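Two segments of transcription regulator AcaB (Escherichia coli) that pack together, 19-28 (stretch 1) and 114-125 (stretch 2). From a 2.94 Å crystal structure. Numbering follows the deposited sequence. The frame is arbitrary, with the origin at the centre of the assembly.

Stretch 1, residues 19-28: SRPVFKQVLK
Stretch 2 114-125: EINSPQVAQFAH

The strongest links between the two stretches are a pair of backbone hydrogen bonds joining Phe-23 and Ile-115. Phe-23 N donates to Ile-115 O at 3.0 Å and nearly in line (173°), while Ile-115 N donates to Phe-23 O at 2.7 Å, more bent at 132°. This reciprocal ring defines an antiparallel hydrogen-bonded pair with its CA atoms 4.9 Å apart. The next pair, Lys-24 with Glu-114, is non-hydrogen-bonded and closer, 4.3 Å from CA to CA; Glu-114 CA approaches Phe-23 O at 3.3 Å in a CA-H...O contact. Both strands are extended: phi/psi is -98/119 at Phe-23, -109/139 at Lys-24, -112/146 at Glu-114 and -124/106 at Ile-115. Stretch 1 remains a strand through Lys-28, whereas stretch 2 leaves the sheet after Ile-115. Asn-116 (-94/-18) turns the chain, Ser-117 (-147/155, chi1 p) takes the N-cap position, and a helix runs from Pro-118 through His-125 and beyond, with phi near -65 and psi near -35.

Lys-24 and Glu-114 share one face of the sheet, where opposite charges can meet in solvent. Lys-24 is m, t, t, t; Glu-114 has chi1 at -33°, between wells, and chi2 t. Their salt bridge is long, Lys-24 NZ to Glu-114 OE1 3.9 Å, so it supplements the backbone pairing. At the loop end, Arg-20 (chi1 t, chi2 t, chi3 m) brings its guanidinium edge to the amide of Asn-116 (chi1 m, chi2 -90°). The hydrogen bond from Arg-20 NH1 to Asn-116 OD1, 3.4 Å and 144°, is weak.

Van der Waals contacts, some between carbon and oxygen, fill in around these links. Val-22 (chi1 t) sets CG1 3.7 Å from Glu-114 CB and CG2 3.2 Å from Asn-116 OD1, one methyl beside the strand at Glu-114, the other against the turn at Asn-116. On the face opposite the Lys-24 and Glu-114 side chains, the beta-branched Ile-115 (chi1 m, chi2 144°) meets Phe-23 (chi1 t, chi2 72°), CB to CB 4.2 Å. The phenyl ring leads away from stretch 2, with Ile-115 CD1 at its edge. Gln-25 (t, t, chi3 24°) starts sideways, but its long side chain brings OE1 within 3.6 Å of Ile-115 CD1.

Farther along, the helix lies over the strand more loosely. Leu-27 (t, p) and Ala-124 both point toward the other stretch, their CA atoms 8.6 Å apart. The buried leucine reaches across, CD2 lying 4.3 Å from Ala-124 O, and the Ala-124 methyl also faces stretch 1, its CB 4.7 Å from Leu-27 CD2.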

# COMPACT_ATOMS: atom_id res chain seq x y z
N SER A 19 -5.71 -25.21 -7.31
CA SER A 19 -5.65 -25.53 -5.88
C SER A 19 -5.79 -24.28 -5.01
O SER A 19 -6.60 -24.25 -4.08
CB SER A 19 -4.35 -26.25 -5.54
OG SER A 19 -4.13 -26.24 -4.14
N ARG A 20 -4.99 -23.26 -5.29
CA ARG A 20 -5.12 -22.00 -4.58
C ARG A 20 -5.60 -20.91 -5.54
O ARG A 20 -5.07 -20.80 -6.65
CB ARG A 20 -3.80 -21.58 -3.95
CG ARG A 20 -3.87 -20.24 -3.24
CD ARG A 20 -2.52 -19.55 -3.25
NE ARG A 20 -1.45 -20.53 -3.13
CZ ARG A 20 -0.24 -20.38 -3.65
NH1 ARG A 20 0.06 -19.27 -4.32
NH2 ARG A 20 0.68 -21.33 -3.50
N PRO A 21 -6.60 -20.13 -5.15
CA PRO A 21 -7.10 -19.08 -6.05
C PRO A 21 -6.13 -17.92 -6.20
O PRO A 21 -5.52 -17.46 -5.23
CB PRO A 21 -8.40 -18.63 -5.38
CG PRO A 21 -8.27 -19.03 -3.96
CD PRO A 21 -7.41 -20.25 -3.93
N VAL A 22 -5.99 -17.45 -7.44
CA VAL A 22 -5.19 -16.28 -7.76
C VAL A 22 -6.02 -15.44 -8.72
O VAL A 22 -6.39 -15.91 -9.80
CB VAL A 22 -3.83 -16.64 -8.40
CG1 VAL A 22 -3.03 -15.37 -8.68
CG2 VAL A 22 -3.05 -17.57 -7.49
N PHE A 23 -6.27 -14.19 -8.35
CA PHE A 23 -7.05 -13.27 -9.16
C PHE A 23 -6.09 -12.37 -9.93
O PHE A 23 -5.31 -11.63 -9.32
CB PHE A 23 -7.98 -12.44 -8.26
CG PHE A 23 -9.07 -11.73 -9.01
CD1 PHE A 23 -10.13 -12.44 -9.54
CD2 PHE A 23 -9.05 -10.35 -9.14
CE1 PHE A 23 -11.14 -11.80 -10.22
CE2 PHE A 23 -10.06 -9.69 -9.81
CZ PHE A 23 -11.12 -10.42 -10.35
N LYS A 24 -6.17 -12.43 -11.25
CA LYS A 24 -5.34 -11.62 -12.12
C LYS A 24 -6.20 -10.55 -12.78
O LYS A 24 -7.33 -10.81 -13.20
CB LYS A 24 -4.65 -12.48 -13.18
CG LYS A 24 -3.78 -13.58 -12.57
CD LYS A 24 -3.19 -14.51 -13.62
CE LYS A 24 -2.35 -15.61 -12.97
NZ LYS A 24 -1.81 -16.60 -13.95
N GLN A 25 -5.65 -9.34 -12.87
CA GLN A 25 -6.43 -8.14 -13.09
C GLN A 25 -5.51 -7.08 -13.68
O GLN A 25 -4.35 -6.97 -13.27
CB GLN A 25 -7.06 -7.62 -11.79
CG GLN A 25 -7.64 -6.21 -11.90
CD GLN A 25 -8.02 -5.60 -10.55
OE1 GLN A 25 -7.49 -5.98 -9.51
NE2 GLN A 25 -8.94 -4.64 -10.58
N VAL A 26 -6.01 -6.33 -14.65
CA VAL A 26 -5.26 -5.23 -15.23
C VAL A 26 -5.73 -3.94 -14.58
O VAL A 26 -6.93 -3.64 -14.56
CB VAL A 26 -5.46 -5.17 -16.76
CG1 VAL A 26 -5.03 -3.82 -17.30
CG2 VAL A 26 -4.70 -6.29 -17.44
N LEU A 27 -4.78 -3.18 -14.04
CA LEU A 27 -5.08 -2.03 -13.20
C LEU A 27 -4.45 -0.80 -13.85
O LEU A 27 -3.23 -0.65 -13.84
CB LEU A 27 -4.56 -2.23 -11.77
CG LEU A 27 -4.51 -0.98 -10.89
CD1 LEU A 27 -5.90 -0.46 -10.56
CD2 LEU A 27 -3.79 -1.32 -9.60
N LYS A 28 -5.29 0.05 -14.43
CA LYS A 28 -4.77 1.26 -15.05
C LYS A 28 -4.63 2.35 -14.00
O LYS A 28 -5.49 2.51 -13.13
CB LYS A 28 -5.67 1.71 -16.20
CG LYS A 28 -5.65 3.20 -16.48
CD LYS A 28 -6.66 3.61 -17.53
CE LYS A 28 -6.23 3.09 -18.87
NZ LYS A 28 -6.95 3.71 -20.01
N GLU A 114 -1.38 -9.87 -9.96
CA GLU A 114 -2.06 -11.04 -9.44
C GLU A 114 -2.26 -10.89 -7.94
O GLU A 114 -1.41 -10.33 -7.24
CB GLU A 114 -1.29 -12.33 -9.74
CG GLU A 114 -0.52 -12.32 -11.04
CD GLU A 114 0.47 -13.47 -11.12
OE1 GLU A 114 0.59 -14.07 -12.20
OE2 GLU A 114 1.10 -13.77 -10.08
N ILE A 115 -3.38 -11.41 -7.46
CA ILE A 115 -3.84 -11.17 -6.10
C ILE A 115 -4.02 -12.52 -5.44
O ILE A 115 -4.96 -13.26 -5.76
CB ILE A 115 -5.13 -10.34 -6.08
CG1 ILE A 115 -4.80 -8.87 -6.36
CG2 ILE A 115 -5.82 -10.44 -4.74
CD1 ILE A 115 -5.84 -8.14 -7.17
N ASN A 116 -3.09 -12.86 -4.54
CA ASN A 116 -3.09 -14.16 -3.89
C ASN A 116 -3.82 -14.16 -2.56
O ASN A 116 -4.18 -15.23 -2.06
CB ASN A 116 -1.65 -14.65 -3.68
CG ASN A 116 -0.98 -15.07 -4.98
OD1 ASN A 116 -1.06 -16.23 -5.39
ND2 ASN A 116 -0.31 -14.12 -5.63
N SER A 117 -4.04 -12.99 -1.97
CA SER A 117 -4.70 -12.89 -0.68
C SER A 117 -5.51 -11.61 -0.67
O SER A 117 -5.21 -10.67 -1.41
CB SER A 117 -3.68 -12.90 0.47
OG SER A 117 -2.89 -11.72 0.44
N PRO A 118 -6.56 -11.53 0.16
CA PRO A 118 -7.35 -10.29 0.20
C PRO A 118 -6.53 -9.06 0.58
O PRO A 118 -6.82 -7.97 0.09
CB PRO A 118 -8.45 -10.58 1.23
CG PRO A 118 -8.33 -12.01 1.60
CD PRO A 118 -7.04 -12.55 1.11
N GLN A 119 -5.51 -9.21 1.43
CA GLN A 119 -4.70 -8.06 1.81
C GLN A 119 -3.98 -7.44 0.62
O GLN A 119 -3.79 -6.22 0.57
CB GLN A 119 -3.70 -8.44 2.92
CG GLN A 119 -4.35 -8.84 4.24
CD GLN A 119 -4.95 -10.23 4.24
OE1 GLN A 119 -4.52 -11.10 3.49
NE2 GLN A 119 -5.96 -10.44 5.08
N VAL A 120 -3.56 -8.25 -0.36
CA VAL A 120 -2.98 -7.69 -1.58
C VAL A 120 -4.03 -6.88 -2.34
O VAL A 120 -3.72 -5.84 -2.92
CB VAL A 120 -2.36 -8.79 -2.45
CG1 VAL A 120 -1.63 -8.18 -3.64
CG2 VAL A 120 -1.41 -9.63 -1.63
N ALA A 121 -5.28 -7.36 -2.36
CA ALA A 121 -6.34 -6.61 -3.01
C ALA A 121 -6.53 -5.25 -2.36
O ALA A 121 -6.72 -4.25 -3.06
CB ALA A 121 -7.65 -7.40 -2.97
N GLN A 122 -6.47 -5.19 -1.03
CA GLN A 122 -6.73 -3.92 -0.35
C GLN A 122 -5.59 -2.94 -0.57
O GLN A 122 -5.83 -1.74 -0.74
CB GLN A 122 -6.94 -4.15 1.14
CG GLN A 122 -7.91 -5.25 1.46
CD GLN A 122 -7.91 -5.64 2.92
OE1 GLN A 122 -6.86 -5.73 3.55
NE2 GLN A 122 -9.10 -5.88 3.47
N PHE A 123 -4.34 -3.42 -0.59
CA PHE A 123 -3.23 -2.53 -0.92
C PHE A 123 -3.34 -2.03 -2.35
O PHE A 123 -3.15 -0.84 -2.62
CB PHE A 123 -1.90 -3.24 -0.70
CG PHE A 123 -0.71 -2.32 -0.84
CD1 PHE A 123 -0.30 -1.55 0.23
CD2 PHE A 123 -0.03 -2.23 -2.03
CE1 PHE A 123 0.79 -0.71 0.12
CE2 PHE A 123 1.06 -1.38 -2.16
CZ PHE A 123 1.47 -0.62 -1.08
N ALA A 124 -3.65 -2.93 -3.29
CA ALA A 124 -3.89 -2.51 -4.66
C ALA A 124 -5.10 -1.58 -4.75
O ALA A 124 -5.13 -0.69 -5.60
CB ALA A 124 -4.09 -3.72 -5.57
N HIS A 125 -6.08 -1.76 -3.87
CA HIS A 125 -7.21 -0.85 -3.90
C HIS A 125 -6.86 0.48 -3.24
O HIS A 125 -7.42 1.51 -3.61
CB HIS A 125 -8.42 -1.49 -3.22
CG HIS A 125 -9.71 -0.77 -3.50
ND1 HIS A 125 -10.35 -0.84 -4.71
CD2 HIS A 125 -10.46 0.04 -2.72
CE1 HIS A 125 -11.45 -0.10 -4.67
NE2 HIS A 125 -11.54 0.44 -3.47